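Long-range contacts in histidinol dehydrogenase (Elizabethkingia anophelis NUHP1, PDB 6AN0), which probably catalyses the last step of histidine biosynthesis, the zinc-dependent, two-stage oxidation of L-histidinol to L-histidine with NAD as electron acceptor: residues A[68-73]-A[185-190]; A[129-134]-A[157-162]; A[142-147]-A[177-182]. All blocks are in the same frame, centred on the assembly; numbering follows the deposited sequence.

How the contacts relate
From the N terminus, 68-73 comes first and waits until 185-190 to be paired, so contact 1 closes the longest loop and holds the other two inside it. Within that loop, strand 117-132 leads through helix 142-154 to strand 158-163, and contact 2 zips the two strands together. Contact 3 crosses contact 2 along the chain: it starts on the helix between those strands and ends on helix 173-181. A short loop leads from that helix to strand 186-189 of contact 1. Strand 158-163 lies between strands 117-132 and 186-189, so contacts 1 and 2 share one sheet. Contact 3 joins two helices packed on that sheet, with Val-144 and Ala-179 reaching its residues.

Contact 1 of 3, residues A[68-73]-A[185-190]; sequences IRVSSD and KNIYKA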
ATOM      1  N   ILE A  68     -16.337  -3.884 -27.456  1.00 29.30           N
ATOM      2  CA  ILE A  68     -15.397  -3.250 -26.533  1.00 31.73           C
ATOM      3  C   ILE A  68     -14.062  -3.988 -26.521  1.00 26.93           C
ATOM      4  O   ILE A  68     -13.001  -3.368 -26.352  1.00 26.85           O
ATOM      5  CB  ILE A  68     -16.026  -3.181 -25.129  1.00 24.75           C
ATOM      6  CG1 ILE A  68     -17.261  -2.270 -25.159  1.00 32.12           C
ATOM      7  CG2 ILE A  68     -15.001  -2.720 -24.068  1.00 31.44           C
ATOM      8  CD1 ILE A  68     -18.232  -2.500 -24.015  1.00 37.51           C
ATOM      9  N   ARG A  69     -14.077  -5.304 -26.728  1.00 29.41           N
ATOM     10  CA  ARG A  69     -12.872  -6.113 -26.604  1.00 25.64           C
ATOM     11  C   ARG A  69     -12.076  -6.120 -27.907  1.00 23.92           C
ATOM     12  O   ARG A  69     -12.645  -6.287 -28.989  1.00 26.90           O
ATOM     13  CB  ARG A  69     -13.227  -7.547 -26.199  1.00 30.66           C
ATOM     14  CG  ARG A  69     -12.011  -8.307 -25.699  1.00 33.96           C
ATOM     15  CD  ARG A  69     -12.351  -9.673 -25.143  1.00 43.76           C
ATOM     16  NE  ARG A  69     -11.128 -10.420 -24.858  1.00 35.23           N
ATOM     17  CZ  ARG A  69     -11.080 -11.735 -24.672  1.00 56.98           C
ATOM     18  NH1 ARG A  69     -12.192 -12.456 -24.732  1.00 62.83           N
ATOM     19  NH2 ARG A  69      -9.919 -12.327 -24.429  1.00 52.84           N
ATOM     20  N   VAL A  70     -10.755  -5.932 -27.794  1.00 28.71           N
ATOM     21  CA  VAL A  70      -9.865  -6.081 -28.941  1.00 23.68           C
ATOM     22  C   VAL A  70      -9.907  -7.529 -29.407  1.00 26.51           C
ATOM     23  O   VAL A  70      -9.797  -8.458 -28.600  1.00 30.84           O
ATOM     24  CB  VAL A  70      -8.436  -5.644 -28.562  1.00 25.04           C
ATOM     25  CG1 VAL A  70      -7.458  -5.925 -29.694  1.00 26.71           C
ATOM     26  CG2 VAL A  70      -8.401  -4.157 -28.177  1.00 22.07           C
ATOM     27  N   SER A  71     -10.063  -7.729 -30.716  1.00 29.23           N
ATOM     28  CA  SER A  71     -10.175  -9.057 -31.301  1.00 30.52           C
ATOM     29  C   SER A  71      -8.800  -9.667 -31.587  1.00 27.72           C
ATOM     30  O   SER A  71      -7.773  -8.988 -31.595  1.00 32.31           O
ATOM     31  CB  SER A  71     -10.979  -8.994 -32.596  1.00 35.47           C
ATOM     32  OG  SER A  71     -10.247  -8.295 -33.589  1.00 32.61           O
ATOM     33  N   SER A  72      -8.792 -10.977 -31.863  1.00 34.58           N
ATOM     34  CA  SER A  72      -7.527 -11.623 -32.200  1.00 37.02           C
ATOM     35  C   SER A  72      -7.001 -11.157 -33.559  1.00 31.70           C
ATOM     36  O   SER A  72      -5.784 -11.046 -33.742  1.00 31.53           O
ATOM     37  CB  SER A  72      -7.678 -13.149 -32.165  1.00 39.93           C
ATOM     38  OG  SER A  72      -8.464 -13.608 -33.240  1.00 49.73           O
ATOM     39  N   ASP A  73      -7.893 -10.869 -34.515  1.00 35.16           N
ATOM     40  CA  ASP A  73      -7.452 -10.309 -35.794  1.00 36.42           C
ATOM     41  C   ASP A  73      -6.764  -8.960 -35.599  1.00 37.20           C
ATOM     42  O   ASP A  73      -5.771  -8.652 -36.274  1.00 29.96           O
ATOM     43  CB  ASP A  73      -8.637 -10.159 -36.747  1.00 34.75           C
ATOM     44  CG  ASP A  73      -8.959 -11.437 -37.487  1.00 46.10           C
ATOM     45  OD1 ASP A  73      -8.128 -12.372 -37.459  1.00 52.30           O
ATOM     46  OD2 ASP A  73     -10.046 -11.505 -38.092  1.00 51.95           O
ATOM     47  N   LYS A 185      -4.366 -11.070 -22.397  1.00 23.05           N
ATOM     48  CA  LYS A 185      -5.338 -11.405 -23.427  1.00 30.04           C
ATOM     49  C   LYS A 185      -6.634 -10.614 -23.338  1.00 30.86           C
ATOM     50  O   LYS A 185      -7.395 -10.607 -24.308  1.00 32.48           O
ATOM     51  CB  LYS A 185      -5.675 -12.904 -23.378  1.00 33.99           C
ATOM     52  CG  LYS A 185      -4.482 -13.806 -23.643  1.00 36.23           C
ATOM     53  CD  LYS A 185      -3.965 -13.606 -25.059  1.00 52.12           C
ATOM     54  CE  LYS A 185      -2.552 -14.145 -25.221  1.00 66.98           C
ATOM     55  NZ  LYS A 185      -2.467 -15.585 -24.874  1.00 64.49           N
ATOM     56  N   ASN A 186      -6.907  -9.962 -22.214  1.00 24.84           N
ATOM     57  CA  ASN A 186      -8.161  -9.239 -21.992  1.00 27.50           C
ATOM     58  C   ASN A 186      -7.864  -7.755 -22.170  1.00 21.05           C
ATOM     59  O   ASN A 186      -7.487  -7.067 -21.225  1.00 25.14           O
ATOM     60  CB  ASN A 186      -8.722  -9.522 -20.599  1.00 29.65           C
ATOM     61  CG  ASN A 186      -9.090 -10.994 -20.385  1.00 37.26           C
ATOM     62  OD1 ASN A 186      -9.274 -11.751 -21.335  1.00 44.53           O
ATOM     63  ND2 ASN A 186      -9.210 -11.392 -19.121  1.00 44.33           N
ATOM     64  N   ILE A 187      -8.052  -7.257 -23.395  1.00 24.28           N
ATOM     65  CA  ILE A 187      -7.714  -5.884 -23.756  1.00 22.35           C
ATOM     66  C   ILE A 187      -8.982  -5.199 -24.236  1.00 23.05           C
ATOM     67  O   ILE A 187      -9.670  -5.715 -25.127  1.00 24.54           O
ATOM     68  CB  ILE A 187      -6.623  -5.845 -24.844  1.00 22.71           C
ATOM     69  CG1 ILE A 187      -5.396  -6.657 -24.400  1.00 22.95           C
ATOM     70  CG2 ILE A 187      -6.247  -4.411 -25.195  1.00 25.73           C
ATOM     71  CD1 ILE A 187      -4.334  -6.768 -25.481  1.00 27.45           C
ATOM     72  N   TYR A 188      -9.280  -4.035 -23.659  1.00 23.80           N
ATOM     73  CA  TYR A 188     -10.546  -3.357 -23.874  1.00 25.11           C
ATOM     74  C   TYR A 188     -10.319  -1.935 -24.365  1.00 27.54           C
ATOM     75  O   TYR A 188      -9.473  -1.203 -23.835  1.00 25.14           O
ATOM     76  CB  TYR A 188     -11.376  -3.349 -22.583  1.00 20.94           C
ATOM     77  CG  TYR A 188     -11.574  -4.743 -22.051  1.00 23.93           C
ATOM     78  CD1 TYR A 188     -10.841  -5.204 -20.962  1.00 26.37           C
ATOM     79  CD2 TYR A 188     -12.445  -5.621 -22.678  1.00 24.23           C
ATOM     80  CE1 TYR A 188     -11.018  -6.493 -20.484  1.00 29.34           C
ATOM     81  CE2 TYR A 188     -12.627  -6.904 -22.208  1.00 25.83           C
ATOM     82  CZ  TYR A 188     -11.906  -7.338 -21.118  1.00 28.63           C
ATOM     83  OH  TYR A 188     -12.090  -8.622 -20.654  1.00 29.27           O
ATOM     84  N   LYS A 189     -11.108  -1.550 -25.364  1.00 25.40           N
ATOM     85  CA  LYS A 189     -11.087  -0.201 -25.930  1.00 20.99           C
ATOM     86  C   LYS A 189     -11.905   0.706 -25.017  1.00 28.42           C
ATOM     87  O   LYS A 189     -13.116   0.846 -25.177  1.00 31.35           O
ATOM     88  CB  LYS A 189     -11.652  -0.209 -27.340  1.00 20.87           C
ATOM     89  CG  LYS A 189     -10.908  -1.095 -28.324  1.00 24.29           C
ATOM     90  CD  LYS A 189     -11.636  -1.095 -29.671  1.00 24.64           C
ATOM     91  CE  LYS A 189     -10.941  -1.992 -30.677  1.00 29.81           C
ATOM     92  NZ  LYS A 189     -11.557  -1.897 -32.036  1.00 32.85           N
ATOM     93  N   ALA A 190     -11.235   1.333 -24.052  1.00 24.27           N
ATOM     94  CA  ALA A 190     -11.917   2.184 -23.081  1.00 26.42           C
ATOM     95  C   ALA A 190     -10.904   3.096 -22.415  1.00 21.98           C
ATOM     96  O   ALA A 190      -9.789   2.668 -22.100  1.00 23.61           O
ATOM     97  CB  ALA A 190     -12.634   1.359 -22.003  1.00 23.34           C
TER
HETATM   98  O   HOH W   1      -8.711  -8.852 -25.885  1.00 37.41           O
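The guanidinium of Arg-69 has Lys-185 O at its edge, in its plane, and Asn-186 OD1 over one face. NH2 of Arg-69 donates to Lys-185 O at 3.1 Å, almost straight, but it meets that oxygen from above the carbonyl plane. Asn-186 OD1 is also near NH2, yet the angle is too poor for a bond, and the amide stands 81° from the guanidinium. The Tyr-188 ring is met obliquely by Arg-69 CG, 3.8 Å from Tyr-188 CE2, and by Ile-68 CG2. With CG anti to the backbone N and the chain extended, Arg-69 spans from this ring to Lys-185.

The backbones grip on both sides of Arg-69. Lys-189 N donates to Ile-68 O at 2.8 Å, and Val-70 N donates to Ile-187 O at 2.9 Å. A water accepts from Arg-69 NE and from Ile-187 N, and lies 2.7 Å from Lys-185 O. Val-70 CG2 packs on Ile-187 CG2 at 3.7 Å and also nears the Lys-189 chain, whose NZ makes a salt bridge to Glu-74. The other edge of strand 186-189 bonds to strand 158-163. Arg-69 and Tyr-188 are the non-hydrogen-bonded pair of a single antiparallel beta bridge. Through it the extended residues before helix 72-79, which Ser-71 N-caps, join the outer strand of the sheet.

Contact 2 of 3, residues A[129-134]-A[157-162]; sequences IGIYIP and KNITLC
Strands 117-132 and 158-163 run parallel as the two strands of a beta-alpha-beta unit, with helix 142-154 as the crossover. Their directions differ by 19°, and five backbone hydrogen bonds join them from Ile-129 to Ile-133. Ile-129, Ile-131, Ile-159 and Leu-161 point to the sheet face covered by helix 142-154. There Ile-131 and Ile-159 lie side by side and point the same way, with Ile-131 CD1 3.8 Å from Ile-159 CG2. Both have CG2 anti to the backbone N. Ile-133, just past the strand, crosses Leu-161 obliquely: its CG1 sits 3.9 Å from Leu-161 CD2.

Tyr-132, Thr-160 and Cys-162 point to the other face, under helix 192-201. Gly-130 leaves that face without a side chain beside Thr-160. Tyr-132 CG is anti to the backbone N (chi1 -176°), and its OH bonds to Gly-192 N. Tyr-132 is a predicted NAD-binding residue, with Gln-194 and Asn-217, likewise predicted, nearby, which would place this end of the strand at the probable NAD site. Cys-162 O approaches the tyrosine ring obliquely, 3.7 Å from Tyr-132 CD1, while accepting from Ile-133 N at 3.0 Å, nearly along its C=O axis.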
ATOM      1  N   ILE A 129      -6.389  -8.046 -11.670  1.00 16.43           N
ATOM      2  CA  ILE A 129      -5.544  -6.866 -11.829  1.00 20.78           C
ATOM      3  C   ILE A 129      -6.090  -6.054 -12.993  1.00 18.35           C
ATOM      4  O   ILE A 129      -6.359  -6.614 -14.064  1.00 22.93           O
ATOM      5  CB  ILE A 129      -4.081  -7.271 -12.099  1.00 21.09           C
ATOM      6  CG1 ILE A 129      -3.504  -8.069 -10.914  1.00 27.35           C
ATOM      7  CG2 ILE A 129      -3.245  -6.066 -12.504  1.00 21.06           C
ATOM      8  CD1 ILE A 129      -3.382  -7.290  -9.629  1.00 23.84           C
ATOM      9  N   GLY A 130      -6.250  -4.747 -12.795  1.00 18.03           N
ATOM     10  CA  GLY A 130      -6.617  -3.830 -13.871  1.00 21.18           C
ATOM     11  C   GLY A 130      -5.478  -2.865 -14.166  1.00 18.90           C
ATOM     12  O   GLY A 130      -4.886  -2.295 -13.246  1.00 20.80           O
ATOM     13  N   ILE A 131      -5.185  -2.685 -15.462  1.00 16.71           N
ATOM     14  CA  ILE A 131      -4.119  -1.790 -15.915  1.00 15.39           C
ATOM     15  C   ILE A 131      -4.735  -0.756 -16.846  1.00 20.74           C
ATOM     16  O   ILE A 131      -5.402  -1.119 -17.822  1.00 19.17           O
ATOM     17  CB  ILE A 131      -2.989  -2.553 -16.642  1.00 18.40           C
ATOM     18  CG1 ILE A 131      -2.287  -3.531 -15.690  1.00 18.14           C
ATOM     19  CG2 ILE A 131      -1.978  -1.561 -17.246  1.00 17.46           C
ATOM     20  CD1 ILE A 131      -1.396  -4.577 -16.426  1.00 21.16           C
ATOM     21  N   TYR A 132      -4.499   0.519 -16.553  1.00 16.92           N
ATOM     22  CA  TYR A 132      -4.920   1.622 -17.409  1.00 17.24           C
ATOM     23  C   TYR A 132      -3.726   2.171 -18.176  1.00 21.97           C
ATOM     24  O   TYR A 132      -2.698   2.487 -17.570  1.00 24.48           O
ATOM     25  CB  TYR A 132      -5.546   2.743 -16.580  1.00 19.13           C
ATOM     26  CG  TYR A 132      -6.058   3.811 -17.501  1.00 21.36           C
ATOM     27  CD1 TYR A 132      -7.223   3.602 -18.224  1.00 26.50           C
ATOM     28  CD2 TYR A 132      -5.335   4.974 -17.732  1.00 20.23           C
ATOM     29  CE1 TYR A 132      -7.694   4.542 -19.117  1.00 29.27           C
ATOM     30  CE2 TYR A 132      -5.816   5.936 -18.635  1.00 26.34           C
ATOM     31  CZ  TYR A 132      -6.991   5.699 -19.318  1.00 28.99           C
ATOM     32  OH  TYR A 132      -7.502   6.619 -20.214  1.00 29.22           O
ATOM     33  N   ILE A 133      -3.874   2.324 -19.496  1.00 20.11           N
ATOM     34  CA  ILE A 133      -2.825   2.864 -20.351  1.00 18.42           C
ATOM     35  C   ILE A 133      -3.407   4.018 -21.157  1.00 23.54           C
ATOM     36  O   ILE A 133      -4.288   3.799 -21.995  1.00 23.89           O
ATOM     37  CB  ILE A 133      -2.237   1.804 -21.302  1.00 20.06           C
ATOM     38  CG1 ILE A 133      -1.672   0.600 -20.524  1.00 25.33           C
ATOM     39  CG2 ILE A 133      -1.186   2.423 -22.218  1.00 24.05           C
ATOM     40  CD1 ILE A 133      -0.415   0.912 -19.744  1.00 30.04           C
ATOM     41  N   PRO A 134      -2.949   5.256 -20.964  1.00 24.47           N
ATOM     42  CA  PRO A 134      -3.465   6.361 -21.787  1.00 26.64           C
ATOM     43  C   PRO A 134      -3.201   6.119 -23.264  1.00 27.40           C
ATOM     44  O   PRO A 134      -2.279   5.396 -23.646  1.00 27.77           O
ATOM     45  CB  PRO A 134      -2.688   7.584 -21.277  1.00 28.59           C
ATOM     46  CG  PRO A 134      -2.289   7.213 -19.866  1.00 27.59           C
ATOM     47  CD  PRO A 134      -1.980   5.725 -19.955  1.00 24.79           C
ATOM     48  N   LYS A 157      -4.144 -14.145 -11.943  1.00 25.17           N
ATOM     49  CA  LYS A 157      -4.803 -15.001 -12.927  1.00 29.01           C
ATOM     50  C   LYS A 157      -5.559 -14.211 -13.990  1.00 27.83           C
ATOM     51  O   LYS A 157      -5.679 -14.668 -15.135  1.00 25.53           O
ATOM     52  CB  LYS A 157      -5.771 -15.957 -12.222  1.00 33.47           C
ATOM     53  N   ASN A 158      -6.099 -13.056 -13.635  1.00 22.49           N
ATOM     54  CA  ASN A 158      -6.948 -12.275 -14.537  1.00 26.80           C
ATOM     55  C   ASN A 158      -6.351 -10.875 -14.646  1.00 25.14           C
ATOM     56  O   ASN A 158      -6.494 -10.058 -13.725  1.00 25.36           O
ATOM     57  CB  ASN A 158      -8.386 -12.209 -14.023  1.00 26.40           C
ATOM     58  CG  ASN A 158      -9.020 -13.580 -13.844  1.00 39.28           C
ATOM     59  OD1 ASN A 158      -8.786 -14.495 -14.633  1.00 33.64           O
ATOM     60  ND2 ASN A 158      -9.841 -13.722 -12.804  1.00 38.56           N
ATOM     61  N   ILE A 159      -5.690 -10.585 -15.764  1.00 21.69           N
ATOM     62  CA  ILE A 159      -5.112  -9.262 -16.002  1.00 18.95           C
ATOM     63  C   ILE A 159      -5.917  -8.575 -17.097  1.00 23.51           C
ATOM     64  O   ILE A 159      -6.036  -9.098 -18.211  1.00 23.35           O
ATOM     65  CB  ILE A 159      -3.633  -9.346 -16.402  1.00 20.02           C
ATOM     66  CG1 ILE A 159      -2.826 -10.023 -15.285  1.00 24.83           C
ATOM     67  CG2 ILE A 159      -3.129  -7.929 -16.742  1.00 21.13           C
ATOM     68  CD1 ILE A 159      -1.411 -10.427 -15.667  1.00 25.29           C
ATOM     69  N   THR A 160      -6.457  -7.402 -16.784  1.00 18.47           N
ATOM     70  CA  THR A 160      -7.229  -6.604 -17.722  1.00 22.82           C
ATOM     71  C   THR A 160      -6.421  -5.373 -18.091  1.00 22.09           C
ATOM     72  O   THR A 160      -5.763  -4.783 -17.231  1.00 22.89           O
ATOM     73  CB  THR A 160      -8.567  -6.189 -17.095  1.00 26.59           C
ATOM     74  OG1 THR A 160      -9.458  -7.308 -17.121  1.00 30.90           O
ATOM     75  CG2 THR A 160      -9.196  -5.017 -17.844  1.00 38.79           C
ATOM     76  N   LEU A 161      -6.453  -4.989 -19.371  1.00 20.27           N
ATOM     77  CA  LEU A 161      -5.829  -3.741 -19.806  1.00 20.92           C
ATOM     78  C   LEU A 161      -6.864  -2.909 -20.556  1.00 19.96           C
ATOM     79  O   LEU A 161      -7.446  -3.391 -21.532  1.00 19.82           O
ATOM     80  CB  LEU A 161      -4.613  -4.026 -20.694  1.00 19.27           C
ATOM     81  CG  LEU A 161      -3.698  -2.823 -20.940  1.00 26.74           C
ATOM     82  CD1 LEU A 161      -2.274  -3.327 -21.160  1.00 37.15           C
ATOM     83  CD2 LEU A 161      -4.146  -1.993 -22.125  1.00 27.13           C
ATOM     84  N   CYS A 162      -7.096  -1.676 -20.096  1.00 18.24           N
ATOM     85  CA  CYS A 162      -7.975  -0.708 -20.753  1.00 25.05           C
ATOM     86  C   CYS A 162      -7.143   0.414 -21.359  1.00 22.30           C
ATOM     87  O   CYS A 162      -6.278   0.982 -20.685  1.00 20.17           O
ATOM     88  CB  CYS A 162      -8.970  -0.091 -19.768  1.00 23.43           C
ATOM     89  SG  CYS A 162     -10.257  -1.217 -19.197  1.00 24.11           S
TER

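Contact 3 of 3, residues A[142-147]-A[177-182]; sequences STVLML and YTANLI. With EDO (1,2-ethanediol), chain C.
Helices 142-147 and 177-181 run nearly parallel, their axes 9.0 Å apart at closest approach and crossing at -20°, with Val-144 beside Ala-179. The contact is mostly apolar and carried by a few side chains. Val-144 points at the second helix. Its CG1, anti to the backbone N (chi1 176°), comes in low over the backbone of Ala-179, 3.7 Å from Ala-179 CA. Ala-179 CB lies 3.9 Å from the same Val-144 CG1.

Leu-145 reaches across through its CD2 branch. It crosses Thr-178 at about a right angle, and Leu-145 CD2 presses on Thr-178 CG2 at 3.5 Å, tighter than usual van der Waals contact. Thr-178 turns this methyl to the leucine, anti to its own backbone N, while its OG1 bonds back to Ala-174 O, one turn earlier in its own helix.

Ile-182 is the first residue past the helix. Its CG1 takes the crowded position between the backbone N and the carbonyl carbon (chi1 62°). From there Ile-182 CD1 extends to Val-144 O at 3.5 Å, and it also lies 4.1 Å from Val-144 CG1. Its other branch, Ile-182 CG2, meets Leu-145 CD2 at 3.8 Å, so the isoleucine straddles Val-144 and Leu-145. Ile-182 O bonds weakly to a 1,2-ethanediol, probably from the crystallisation liquor.

Ser-142 OG bonds to Glu-418 of the second subunit, a residue predicted to bind substrate, and helix 84-102 packs on Leu-145 through Ile-97 and on Thr-178 through Ile-90. Leu-147 packs on Ile-131 and Val-144 CG2 on Leu-161, while Ala-179 touches Ile-187, so the helix pair lies against strands 117-132, 158-163 and 186-189 of the sheet.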
ATOM      1  N   SER A 142       5.889   1.160 -22.991  1.00 24.52           N
ATOM      2  CA  SER A 142       6.807   0.675 -21.959  1.00 22.61           C
ATOM      3  C   SER A 142       6.079   0.445 -20.635  1.00 24.55           C
ATOM      4  O   SER A 142       6.451  -0.445 -19.859  1.00 23.07           O
ATOM      5  CB  SER A 142       7.967   1.663 -21.782  1.00 28.52           C
ATOM      6  OG  SER A 142       7.486   2.971 -21.469  1.00 32.62           O
ATOM      7  N   THR A 143       5.031   1.225 -20.360  1.00 21.94           N
ATOM      8  CA  THR A 143       4.270   1.008 -19.132  1.00 18.08           C
ATOM      9  C   THR A 143       3.580  -0.353 -19.125  1.00 22.43           C
ATOM     10  O   THR A 143       3.364  -0.935 -18.054  1.00 20.73           O
ATOM     11  CB  THR A 143       3.258   2.144 -18.962  1.00 27.22           C
ATOM     12  OG1 THR A 143       3.974   3.377 -18.925  1.00 25.71           O
ATOM     13  CG2 THR A 143       2.470   1.998 -17.658  1.00 27.94           C
ATOM     14  N   VAL A 144       3.221  -0.877 -20.300  1.00 21.48           N
ATOM     15  CA  VAL A 144       2.651  -2.220 -20.364  1.00 23.06           C
ATOM     16  C   VAL A 144       3.627  -3.240 -19.785  1.00 20.39           C
ATOM     17  O   VAL A 144       3.244  -4.109 -18.992  1.00 20.91           O
ATOM     18  CB  VAL A 144       2.256  -2.573 -21.809  1.00 27.74           C
ATOM     19  CG1 VAL A 144       1.753  -4.005 -21.878  1.00 19.60           C
ATOM     20  CG2 VAL A 144       1.201  -1.592 -22.326  1.00 23.42           C
ATOM     21  N   LEU A 145       4.906  -3.148 -20.172  1.00 20.16           N
ATOM     22  CA  LEU A 145       5.912  -4.049 -19.600  1.00 19.80           C
ATOM     23  C   LEU A 145       6.039  -3.867 -18.093  1.00 24.61           C
ATOM     24  O   LEU A 145       6.134  -4.851 -17.345  1.00 21.49           O
ATOM     25  CB  LEU A 145       7.280  -3.819 -20.253  1.00 15.95           C
ATOM     26  CG  LEU A 145       7.412  -4.126 -21.741  1.00 24.52           C
ATOM     27  CD1 LEU A 145       8.820  -3.778 -22.223  1.00 27.61           C
ATOM     28  CD2 LEU A 145       7.073  -5.590 -22.013  1.00 25.21           C
ATOM     29  N   MET A 146       6.057  -2.613 -17.632  1.00 19.90           N
ATOM     30  CA  MET A 146       6.329  -2.316 -16.225  1.00 19.53           C
ATOM     31  C   MET A 146       5.243  -2.853 -15.296  1.00 23.90           C
ATOM     32  O   MET A 146       5.517  -3.160 -14.128  1.00 20.85           O
ATOM     33  CB  MET A 146       6.453  -0.802 -16.021  1.00 18.35           C
ATOM     34  CG  MET A 146       7.630  -0.150 -16.740  1.00 22.08           C
ATOM     35  SD  MET A 146       9.215  -0.738 -16.096  1.00 25.61           S
ATOM     36  CE  MET A 146      10.369  -0.111 -17.328  1.00 23.30           C
ATOM     37  N   LEU A 147       4.000  -2.903 -15.762  1.00 19.58           N
ATOM     38  CA  LEU A 147       2.890  -3.349 -14.930  1.00 18.25           C
ATOM     39  C   LEU A 147       2.478  -4.777 -15.236  1.00 19.48           C
ATOM     40  O   LEU A 147       2.138  -5.527 -14.315  1.00 22.14           O
ATOM     41  CB  LEU A 147       1.682  -2.422 -15.110  1.00 21.32           C
ATOM     42  CG  LEU A 147       1.988  -0.958 -14.800  1.00 21.75           C
ATOM     43  CD1 LEU A 147       0.760  -0.095 -15.074  1.00 22.32           C
ATOM     44  CD2 LEU A 147       2.458  -0.760 -13.352  1.00 21.04           C
ATOM     45  N   TYR A 177       0.885  -5.196 -29.430  1.00 23.78           N
ATOM     46  CA  TYR A 177       2.010  -6.120 -29.530  1.00 29.81           C
ATOM     47  C   TYR A 177       2.605  -6.407 -28.156  1.00 30.44           C
ATOM     48  O   TYR A 177       2.812  -7.570 -27.783  1.00 28.22           O
ATOM     49  CB  TYR A 177       3.095  -5.565 -30.467  1.00 28.25           C
ATOM     50  CG  TYR A 177       4.369  -6.374 -30.339  1.00 26.98           C
ATOM     51  CD1 TYR A 177       5.409  -5.975 -29.489  1.00 26.55           C
ATOM     52  CD2 TYR A 177       4.497  -7.587 -30.999  1.00 32.07           C
ATOM     53  CE1 TYR A 177       6.560  -6.758 -29.338  1.00 27.33           C
ATOM     54  CE2 TYR A 177       5.635  -8.368 -30.854  1.00 31.31           C
ATOM     55  CZ  TYR A 177       6.655  -7.954 -30.027  1.00 32.39           C
ATOM     56  OH  TYR A 177       7.769  -8.746 -29.907  1.00 36.04           O
ATOM     57  N   THR A 178       2.897  -5.347 -27.393  1.00 21.47           N
ATOM     58  CA  THR A 178       3.562  -5.498 -26.106  1.00 22.18           C
ATOM     59  C   THR A 178       2.673  -6.209 -25.089  1.00 25.71           C
ATOM     60  O   THR A 178       3.154  -7.061 -24.334  1.00 21.91           O
ATOM     61  CB  THR A 178       4.003  -4.127 -25.584  1.00 24.72           C
ATOM     62  OG1 THR A 178       4.812  -3.475 -26.582  1.00 26.34           O
ATOM     63  CG2 THR A 178       4.817  -4.291 -24.324  1.00 24.90           C
ATOM     64  N   ALA A 179       1.374  -5.889 -25.047  1.00 21.24           N
ATOM     65  CA  ALA A 179       0.494  -6.600 -24.119  1.00 20.34           C
ATOM     66  C   ALA A 179       0.381  -8.069 -24.494  1.00 26.35           C
ATOM     67  O   ALA A 179       0.441  -8.943 -23.621  1.00 25.70           O
ATOM     68  CB  ALA A 179      -0.889  -5.952 -24.074  1.00 23.04           C
ATOM     69  N   ASN A 180       0.239  -8.361 -25.789  1.00 26.11           N
ATOM     70  CA  ASN A 180       0.136  -9.751 -26.219  1.00 28.05           C
ATOM     71  C   ASN A 180       1.424 -10.516 -25.937  1.00 28.75           C
ATOM     72  O   ASN A 180       1.378 -11.692 -25.550  1.00 30.98           O
ATOM     73  CB  ASN A 180      -0.225  -9.820 -27.700  1.00 26.31           C
ATOM     74  CG  ASN A 180      -0.339 -11.240 -28.198  1.00 36.35           C
ATOM     75  OD1 ASN A 180       0.573 -11.771 -28.840  1.00 37.05           O
ATOM     76  ND2 ASN A 180      -1.451 -11.874 -27.884  1.00 29.68           N
ATOM     77  N   LEU A 181       2.579  -9.856 -26.106  1.00 24.44           N
ATOM     78  CA  LEU A 181       3.879 -10.482 -25.851  1.00 28.47           C
ATOM     79  C   LEU A 181       3.964 -11.068 -24.446  1.00 32.59           C
ATOM     80  O   LEU A 181       4.471 -12.180 -24.254  1.00 27.87           O
ATOM     81  CB  LEU A 181       5.000  -9.460 -26.050  1.00 29.11           C
ATOM     82  CG  LEU A 181       6.434  -9.910 -25.718  1.00 30.75           C
ATOM     83  CD1 LEU A 181       6.894 -11.022 -26.663  1.00 32.70           C
ATOM     84  CD2 LEU A 181       7.412  -8.734 -25.744  1.00 27.27           C
ATOM     85  N   ILE A 182       3.505 -10.319 -23.443  1.00 26.06           N
ATOM     86  CA  ILE A 182       3.665 -10.744 -22.056  1.00 30.80           C
ATOM     87  C   ILE A 182       2.402 -11.440 -21.561  1.00 28.16           C
ATOM     88  O   ILE A 182       2.220 -11.652 -20.355  1.00 30.67           O
ATOM     89  CB  ILE A 182       4.046  -9.562 -21.155  1.00 22.26           C
ATOM     90  CG1 ILE A 182       2.953  -8.495 -21.142  1.00 25.44           C
ATOM     91  CG2 ILE A 182       5.378  -8.966 -21.601  1.00 28.22           C
ATOM     92  CD1 ILE A 182       3.238  -7.385 -20.175  1.00 23.23           C
TER
HETATM   93  C1  EDO C 502       6.518 -12.438 -18.333  1.00 48.76           C
HETATM   94  O1  EDO C 502       6.352 -13.206 -17.134  1.00 60.75           O
HETATM   95  C2  EDO C 502       5.185 -12.280 -19.051  1.00 40.75           C
HETATM   96  O2  EDO C 502       4.791 -13.507 -19.680  1.00 57.49           O